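Long-range contacts in farnesyl diphosphate synthase (Rhodobacter capsulatus, PDB 3M0G), which probably condenses isopentenyl diphosphate with an allylic diphosphate, using magnesium, to build the longer prenyl diphosphates needed for carotenoids and other isoprenoids: residues B[34-39]-B[96-101]; B[67-72]-B[116-121]; B[258-263]-B[279-284]. All blocks are in the same frame, centred on the assembly; numbering follows the deposited sequence.

How the interactions relate
The three contacts illustrate how chemistry follows position in a largely helical prenyl diphosphate synthase. Interaction 2 is the core case: small apolar side chains let helices 60-81 and 104-121 come close, and the same helix 104-121 carries residues that meet the second subunit. Interaction 1 touches it, M34 CE packing on L117 CD2 at 4.1 Å, but lies further out, partly buried, and adds a hydrogen bond and a lysine chain over an aromatic face. Interaction 3 is again a buried, apolar antiparallel helix pair, wider than interaction 2, on the opposite side of the chain's centre; its nearest atoms are about 11 Å from interaction 2 and about 14 Å from interaction 1.

Interaction 1: B[34-39]-B[96-101]; sequences MAYAAQ and PTVHKK. Unlike the reference sequence in segment 96-101: K100 (reference Arg).
Y36 of helix 29-37 serves polar and apolar partners of the segment 96-101 at once. The polar part is a single hydrogen bond: the Y36 hydroxyl donates to P96 O at 2.6 Å, meeting a lone pair in the carbonyl plane at a C=O...O angle of 141°. That acceptor ends the small hairpin of strands 91-92 and 95-96, just before T97, which occupies the N-cap position of helix 98-101 and whose OG1 bonds to D89 O.

The ring supplies a CH-pi contact. K101 CD lies over one face, 3.9 Å from the centroid, and its chain, extended until it bends at the last torsion, crosses the ring obliquely. Both side chains have CG anti to the backbone N (chi1 -178° for Y36), which sends the tyrosine out from its helix.

Apolar packing completes the contact. V98 CG2 sits at the ring edge, 3.9 Å from Y36 CD2, and also touches A37 CB at 4.0 Å; V79 of helix 60-81 lies against both A37 and V98. W102 meets the tyrosine edge-to-face. With its hydroxyl bonded and its ring packed, Y36 is probably held in a narrow range of orientations, tying the hairpin end to helix 29-37.

Interaction 2: B[67-72]-B[116-121]; sequences ALAVEA and TLAFEL
Segments 67-72 and 116-121, on helices 60-81 and 104-121, run antiparallel at 166° with axes 7.8 Å apart. The tight part is a cluster of methyl groups and backbone. A69 and A118 lie at the point of closest backbone approach, their CA atoms 4.0 Å apart, each methyl passing beside the other's carbonyl: A69 CB is 3.1 Å from A118 O, while A118 CB is 3.2 Å from A69 O. Methyl-to-carbonyl distances this short mark tight packing. A72, one turn on, points its methyl toward the partner helix and meets A118 CB at 3.9 Å.

The pair is part of the largely helical bundle of the FPP/GGPP synthase family, in which long helices pack together. Here L140 of helix 130-144 packs on A118. The neighbouring F119, turned away from helix 60-81, stacks on F119 of the second subunit.

Toward the partly exposed end, contact passes to the longer side chain of L121. Its CG stands anti to the carbonyl carbon (chi1 -70°), and with an extended chi2 of 168° CD1 lies against the backbone of helix 60-81, 3.7 Å from A69 N, and reaches L68 CB at 3.9 Å. L121 CB also touches A69 CB. L68 itself is covered by A17 and M18 of helix 3-23. Next to L121, the partly exposed E120 turns its side chain away from helix 60-81 and packs on Q142 of the second subunit.

Interaction 3: B[258-263]-B[279-284]; sequences DLVAEA and ACARYV
V260 carries most of the contact between the segments 258-263 and 279-284. Its chi1 of 165° sets CG1 anti to the backbone N and CG2 anti to the carbonyl carbon, so both methyls face the second helix and divide the work. CG2 lies over the backbone, 3.2 Å from A281 O. CG1 meets A281 CB at 4.0 Å and the aliphatic R282 CG at 3.8 Å.

The two helices, 249-265 and 275-285, are neighbours in the chain and form an antiparallel helical hairpin near the C-terminus, their segments at 167° with axes 9.2 Å apart. L259 and V284 turn it toward helix 199-219, packing on I214 and F212 respectively. An alanine at V260 would probably loosen the pairing, since both branches that touch A281 and R282 would be lost.

R282 starts with CG anti to its carbonyl carbon (chi1 -68°), then bends at chi3, which folds the guanidinium back so that one face lies over A279 CA. NH1 forms a salt bridge with E264. A263 CB makes a looser contact with A281 CB at 4.4 Å.

Interaction 1: B[34-39]-B[96-101]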
loop_
_atom_site.group_PDB
_atom_site.type_symbol
_atom_site.label_atom_id
_atom_site.label_comp_id
_atom_site.label_asym_id
_atom_site.label_seq_id
_atom_site.Cartn_x
_atom_site.Cartn_y
_atom_site.Cartn_z
HETATM N N MSE B 34 13.810 0.848 6.001
HETATM C CA MSE B 34 13.147 -0.189 5.197
HETATM C C MSE B 34 14.038 -1.425 5.116
HETATM O O MSE B 34 13.592 -2.546 5.363
HETATM C CB MSE B 34 12.857 0.315 3.776
HETATM C CG MSE B 34 11.952 1.538 3.719
HETATM SE SE MSE B 34 11.775 2.266 1.913
HETATM C CE MSE B 34 10.839 0.758 1.091
ATOM N N ALA B 35 15.305 -1.205 4.769
ATOM C CA ALA B 35 16.287 -2.283 4.652
ATOM C C ALA B 35 16.367 -3.079 5.960
ATOM O O ALA B 35 16.365 -4.321 5.953
ATOM C CB ALA B 35 17.660 -1.714 4.269
ATOM N N TYR B 36 16.403 -2.350 7.074
ATOM C CA TYR B 36 16.472 -2.941 8.427
ATOM C C TYR B 36 15.226 -3.787 8.721
ATOM O O TYR B 36 15.331 -4.895 9.236
ATOM C CB TYR B 36 16.637 -1.815 9.452
ATOM C CG TYR B 36 16.784 -2.233 10.897
ATOM C CD1 TYR B 36 18.039 -2.546 11.428
ATOM C CD2 TYR B 36 15.672 -2.269 11.753
ATOM C CE1 TYR B 36 18.179 -2.925 12.752
ATOM C CE2 TYR B 36 15.804 -2.647 13.086
ATOM C CZ TYR B 36 17.058 -2.969 13.575
ATOM O OH TYR B 36 17.200 -3.331 14.886
ATOM N N ALA B 37 14.054 -3.264 8.354
ATOM C CA ALA B 37 12.765 -3.924 8.637
ATOM C C ALA B 37 12.584 -5.191 7.826
ATOM O O ALA B 37 11.980 -6.151 8.294
ATOM C CB ALA B 37 11.626 -2.981 8.378
ATOM N N ALA B 38 13.136 -5.193 6.620
ATOM C CA ALA B 38 13.007 -6.321 5.710
ATOM C C ALA B 38 14.111 -7.373 5.845
ATOM O O ALA B 38 14.086 -8.368 5.138
ATOM C CB ALA B 38 12.912 -5.806 4.266
ATOM N N GLN B 39 15.062 -7.150 6.755
ATOM C CA GLN B 39 16.170 -8.074 6.999
ATOM C C GLN B 39 15.715 -9.225 7.891
ATOM O O GLN B 39 14.958 -9.018 8.850
ATOM C CB GLN B 39 17.349 -7.348 7.674
ATOM C CG GLN B 39 18.289 -6.612 6.737
ATOM C CD GLN B 39 19.170 -5.556 7.433
ATOM O OE1 GLN B 39 19.431 -5.625 8.644
ATOM N NE2 GLN B 39 19.641 -4.588 6.659
ATOM N N PRO B 96 16.511 -3.808 18.494
ATOM C CA PRO B 96 15.611 -2.650 18.581
ATOM C C PRO B 96 14.668 -2.570 17.382
ATOM O O PRO B 96 15.042 -2.955 16.262
ATOM C CB PRO B 96 16.566 -1.462 18.551
ATOM C CG PRO B 96 17.880 -2.020 19.050
ATOM C CD PRO B 96 17.932 -3.398 18.502
ATOM N N THR B 97 13.458 -2.083 17.611
ATOM C CA THR B 97 12.484 -1.983 16.529
ATOM C C THR B 97 12.783 -0.749 15.699
ATOM O O THR B 97 13.667 0.044 16.046
ATOM C CB THR B 97 11.023 -1.954 17.046
ATOM O OG1 THR B 97 10.912 -1.007 18.115
ATOM C CG2 THR B 97 10.602 -3.337 17.529
ATOM N N VAL B 98 12.071 -0.587 14.586
ATOM C CA VAL B 98 12.340 0.552 13.705
ATOM C C VAL B 98 12.049 1.863 14.419
ATOM O O VAL B 98 12.847 2.799 14.357
ATOM C CB VAL B 98 11.565 0.477 12.395
ATOM C CG1 VAL B 98 11.618 1.826 11.663
ATOM C CG2 VAL B 98 12.146 -0.624 11.520
ATOM N N HIS B 99 10.904 1.919 15.094
ATOM C CA HIS B 99 10.481 3.133 15.778
ATOM C C HIS B 99 11.430 3.475 16.954
ATOM O O HIS B 99 11.596 4.641 17.286
ATOM C CB HIS B 99 9.016 3.050 16.198
ATOM C CG HIS B 99 8.797 2.411 17.532
ATOM N ND1 HIS B 99 8.596 1.057 17.689
ATOM C CD2 HIS B 99 8.732 2.948 18.771
ATOM C CE1 HIS B 99 8.430 0.786 18.970
ATOM N NE2 HIS B 99 8.506 1.917 19.647
ATOM N N LYS B 100 12.057 2.464 17.549
ATOM C CA LYS B 100 13.087 2.693 18.579
ATOM C C LYS B 100 14.444 3.114 18.007
ATOM O O LYS B 100 15.113 3.957 18.580
ATOM C CB LYS B 100 13.264 1.466 19.488
ATOM C CG LYS B 100 12.023 1.098 20.280
ATOM C CD LYS B 100 11.655 2.178 21.293
ATOM C CE LYS B 100 12.436 1.989 22.592
ATOM N NZ LYS B 100 11.768 2.661 23.744
ATOM N N LYS B 101 14.853 2.511 16.894
ATOM C CA LYS B 101 16.153 2.812 16.271
ATOM C C LYS B 101 16.154 4.142 15.500
ATOM O O LYS B 101 17.183 4.826 15.429
ATOM C CB LYS B 101 16.610 1.635 15.390
ATOM C CG LYS B 101 18.000 1.789 14.760
ATOM C CD LYS B 101 18.479 0.497 14.103
ATOM C CE LYS B 101 19.765 0.718 13.305
ATOM N NZ LYS B 101 20.966 0.935 14.176
#

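Interaction 2: B[67-72]-B[116-121]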
loop_
_atom_site.group_PDB
_atom_site.type_symbol
_atom_site.label_atom_id
_atom_site.label_comp_id
_atom_site.label_asym_id
_atom_site.label_seq_id
_atom_site.Cartn_x
_atom_site.Cartn_y
_atom_site.Cartn_z
ATOM N N ALA B 67 7.621 -13.529 -4.030
ATOM C CA ALA B 67 8.157 -13.853 -2.711
ATOM C C ALA B 67 8.614 -12.590 -2.018
ATOM O O ALA B 67 8.370 -12.402 -0.828
ATOM C CB ALA B 67 9.319 -14.818 -2.836
ATOM N N LEU B 68 9.284 -11.726 -2.778
ATOM C CA LEU B 68 9.738 -10.444 -2.265
ATOM C C LEU B 68 8.568 -9.559 -1.851
ATOM O O LEU B 68 8.581 -8.944 -0.776
ATOM C CB LEU B 68 10.632 -9.750 -3.292
ATOM C CG LEU B 68 12.050 -10.322 -3.382
ATOM C CD1 LEU B 68 12.930 -9.508 -4.341
ATOM C CD2 LEU B 68 12.683 -10.408 -1.993
ATOM N N ALA B 69 7.539 -9.513 -2.692
ATOM C CA ALA B 69 6.370 -8.675 -2.407
ATOM C C ALA B 69 5.699 -9.054 -1.093
ATOM O O ALA B 69 5.334 -8.154 -0.305
ATOM C CB ALA B 69 5.357 -8.731 -3.559
ATOM N N VAL B 70 5.499 -10.357 -0.863
ATOM C CA VAL B 70 4.843 -10.806 0.364
ATOM C C VAL B 70 5.698 -10.577 1.601
ATOM O O VAL B 70 5.166 -10.252 2.654
ATOM C CB VAL B 70 4.227 -12.275 0.293
ATOM C CG1 VAL B 70 5.283 -13.374 0.326
ATOM C CG2 VAL B 70 3.204 -12.499 1.389
ATOM N N GLU B 71 7.016 -10.732 1.467
ATOM C CA GLU B 71 7.919 -10.413 2.578
ATOM C C GLU B 71 7.953 -8.909 2.860
ATOM O O GLU B 71 7.968 -8.474 4.021
ATOM C CB GLU B 71 9.314 -10.952 2.305
ATOM C CG GLU B 71 9.421 -12.454 2.429
ATOM C CD GLU B 71 9.156 -12.948 3.855
ATOM O OE1 GLU B 71 9.709 -12.360 4.809
ATOM O OE2 GLU B 71 8.395 -13.928 4.009
ATOM N N ALA B 72 7.950 -8.115 1.790
ATOM C CA ALA B 72 7.819 -6.663 1.919
ATOM C C ALA B 72 6.537 -6.264 2.642
ATOM O O ALA B 72 6.561 -5.415 3.530
ATOM C CB ALA B 72 7.888 -5.993 0.550
ATOM N N THR B 116 4.143 0.024 -0.458
ATOM C CA THR B 116 4.274 0.496 -1.833
ATOM C C THR B 116 5.275 -0.365 -2.599
ATOM O O THR B 116 5.050 -0.709 -3.755
ATOM C CB THR B 116 4.751 1.987 -1.891
ATOM O OG1 THR B 116 3.910 2.796 -1.067
ATOM C CG2 THR B 116 4.656 2.502 -3.315
ATOM N N LEU B 117 6.385 -0.708 -1.951
ATOM C CA LEU B 117 7.376 -1.599 -2.562
ATOM C C LEU B 117 6.790 -2.966 -2.931
ATOM O O LEU B 117 7.078 -3.487 -4.040
ATOM C CB LEU B 117 8.617 -1.772 -1.653
ATOM C CG LEU B 117 9.840 -2.474 -2.271
ATOM C CD1 LEU B 117 10.406 -1.666 -3.453
ATOM C CD2 LEU B 117 10.932 -2.641 -1.221
ATOM N N ALA B 118 6.037 -3.567 -2.002
ATOM C CA ALA B 118 5.346 -4.844 -2.236
ATOM C C ALA B 118 4.531 -4.847 -3.544
ATOM O O ALA B 118 4.655 -5.767 -4.360
ATOM C CB ALA B 118 4.431 -5.218 -1.059
ATOM N N PHE B 119 3.707 -3.831 -3.730
ATOM C CA PHE B 119 2.902 -3.668 -4.961
ATOM C C PHE B 119 3.722 -3.442 -6.234
ATOM O O PHE B 119 3.350 -3.931 -7.325
ATOM C CB PHE B 119 1.789 -2.618 -4.758
ATOM C CG PHE B 119 0.624 -3.148 -3.958
ATOM C CD1 PHE B 119 -0.258 -4.076 -4.526
ATOM C CD2 PHE B 119 0.437 -2.768 -2.636
ATOM C CE1 PHE B 119 -1.313 -4.607 -3.791
ATOM C CE2 PHE B 119 -0.635 -3.289 -1.870
ATOM C CZ PHE B 119 -1.520 -4.189 -2.461
ATOM N N GLU B 120 4.846 -2.741 -6.096
ATOM C CA GLU B 120 5.700 -2.419 -7.236
ATOM C C GLU B 120 6.311 -3.722 -7.733
ATOM O O GLU B 120 6.356 -4.001 -8.929
ATOM C CB GLU B 120 6.809 -1.452 -6.812
ATOM C CG GLU B 120 7.759 -1.049 -7.950
ATOM C CD GLU B 120 8.511 0.252 -7.666
ATOM O OE1 GLU B 120 9.421 0.260 -6.803
ATOM O OE2 GLU B 120 8.206 1.266 -8.326
ATOM N N LEU B 121 6.773 -4.514 -6.779
ATOM C CA LEU B 121 7.325 -5.843 -7.029
ATOM C C LEU B 121 6.405 -6.758 -7.824
ATOM O O LEU B 121 6.878 -7.537 -8.631
ATOM C CB LEU B 121 7.691 -6.495 -5.697
ATOM C CG LEU B 121 8.890 -5.795 -5.073
ATOM C CD1 LEU B 121 9.067 -6.249 -3.642
ATOM C CD2 LEU B 121 10.094 -6.107 -5.911
#

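Interaction 3: B[258-263]-B[279-284]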
loop_
_atom_site.group_PDB
_atom_site.type_symbol
_atom_site.label_atom_id
_atom_site.label_comp_id
_atom_site.label_asym_id
_atom_site.label_seq_id
_atom_site.Cartn_x
_atom_site.Cartn_y
_atom_site.Cartn_z
ATOM N N ASP B 258 -5.299 -31.437 13.749
ATOM C CA ASP B 258 -6.417 -31.711 12.836
ATOM C C ASP B 258 -6.454 -30.749 11.628
ATOM O O ASP B 258 -6.816 -31.155 10.531
ATOM C CB ASP B 258 -7.752 -31.672 13.582
ATOM C CG ASP B 258 -7.991 -32.909 14.458
ATOM O OD1 ASP B 258 -7.075 -33.760 14.617
ATOM O OD2 ASP B 258 -9.114 -33.030 15.000
ATOM N N LEU B 259 -6.102 -29.480 11.845
ATOM C CA LEU B 259 -6.076 -28.488 10.755
ATOM C C LEU B 259 -4.910 -28.725 9.793
ATOM O O LEU B 259 -5.045 -28.524 8.596
ATOM C CB LEU B 259 -6.065 -27.061 11.295
ATOM C CG LEU B 259 -7.339 -26.546 11.955
ATOM C CD1 LEU B 259 -7.000 -25.320 12.750
ATOM C CD2 LEU B 259 -8.462 -26.264 10.932
ATOM N N VAL B 260 -3.777 -29.175 10.322
ATOM C CA VAL B 260 -2.632 -29.570 9.495
ATOM C C VAL B 260 -2.976 -30.780 8.610
ATOM O O VAL B 260 -2.535 -30.860 7.466
ATOM C CB VAL B 260 -1.369 -29.811 10.350
ATOM C CG1 VAL B 260 -0.284 -30.569 9.581
ATOM C CG2 VAL B 260 -0.830 -28.473 10.863
ATOM N N ALA B 261 -3.789 -31.696 9.131
ATOM C CA ALA B 261 -4.245 -32.841 8.336
ATOM C C ALA B 261 -5.240 -32.370 7.281
ATOM O O ALA B 261 -5.269 -32.898 6.182
ATOM C CB ALA B 261 -4.851 -33.925 9.227
ATOM N N GLU B 262 -6.038 -31.350 7.607
ATOM C CA GLU B 262 -6.981 -30.788 6.640
ATOM C C GLU B 262 -6.214 -30.084 5.519
ATOM O O GLU B 262 -6.612 -30.158 4.358
ATOM C CB GLU B 262 -7.947 -29.789 7.288
ATOM C CG GLU B 262 -8.708 -30.289 8.512
ATOM C CD GLU B 262 -10.047 -30.933 8.194
ATOM O OE1 GLU B 262 -10.076 -31.963 7.484
ATOM O OE2 GLU B 262 -11.084 -30.418 8.677
ATOM N N ALA B 263 -5.124 -29.400 5.894
ATOM C CA ALA B 263 -4.279 -28.682 4.952
ATOM C C ALA B 263 -3.567 -29.645 4.008
ATOM O O ALA B 263 -3.459 -29.368 2.823
ATOM C CB ALA B 263 -3.275 -27.830 5.682
ATOM N N ALA B 279 4.936 -30.989 4.399
ATOM C CA ALA B 279 5.944 -30.912 5.475
ATOM C C ALA B 279 5.963 -29.536 6.150
ATOM O O ALA B 279 6.107 -29.436 7.377
ATOM C CB ALA B 279 7.340 -31.307 4.947
ATOM N N CYS B 280 5.771 -28.480 5.355
ATOM C CA CYS B 280 5.728 -27.132 5.898
ATOM C C CYS B 280 4.570 -26.957 6.884
ATOM O O CYS B 280 4.736 -26.321 7.922
ATOM C CB CYS B 280 5.627 -26.092 4.785
ATOM S SG CYS B 280 5.637 -24.396 5.401
ATOM N N ALA B 281 3.406 -27.516 6.555
ATOM C CA ALA B 281 2.230 -27.417 7.426
ATOM C C ALA B 281 2.500 -28.099 8.764
ATOM O O ALA B 281 2.094 -27.617 9.821
ATOM C CB ALA B 281 1.008 -28.024 6.754
ATOM N N ARG B 282 3.185 -29.229 8.703
ATOM C CA ARG B 282 3.542 -30.002 9.885
ATOM C C ARG B 282 4.580 -29.242 10.714
ATOM O O ARG B 282 4.504 -29.211 11.942
ATOM C CB ARG B 282 4.100 -31.372 9.466
ATOM C CG ARG B 282 3.074 -32.275 8.839
ATOM C CD ARG B 282 3.498 -33.716 8.900
ATOM N NE ARG B 282 4.686 -33.990 8.099
ATOM C CZ ARG B 282 4.695 -34.190 6.784
ATOM N NH1 ARG B 282 3.564 -34.118 6.085
ATOM N NH2 ARG B 282 5.846 -34.459 6.163
ATOM N N TYR B 283 5.540 -28.629 10.026
ATOM C CA TYR B 283 6.546 -27.778 10.662
ATOM C C TYR B 283 5.916 -26.609 11.439
ATOM O O TYR B 283 6.379 -26.278 12.534
ATOM C CB TYR B 283 7.542 -27.290 9.605
ATOM C CG TYR B 283 8.253 -25.973 9.874
ATOM C CD1 TYR B 283 7.841 -24.799 9.242
ATOM C CD2 TYR B 283 9.360 -25.910 10.717
ATOM C CE1 TYR B 283 8.496 -23.590 9.464
ATOM C CE2 TYR B 283 10.028 -24.706 10.950
ATOM C CZ TYR B 283 9.591 -23.551 10.318
ATOM O OH TYR B 283 10.244 -22.350 10.540
ATOM N N VAL B 284 4.860 -26.001 10.889
ATOM C CA VAL B 284 4.219 -24.864 11.569
ATOM C C VAL B 284 3.826 -25.214 13.010
ATOM O O VAL B 284 3.908 -24.364 13.892
ATOM C CB VAL B 284 3.004 -24.259 10.788
ATOM C CG1 VAL B 284 1.768 -25.143 10.887
ATOM C CG2 VAL B 284 2.672 -22.889 11.327
#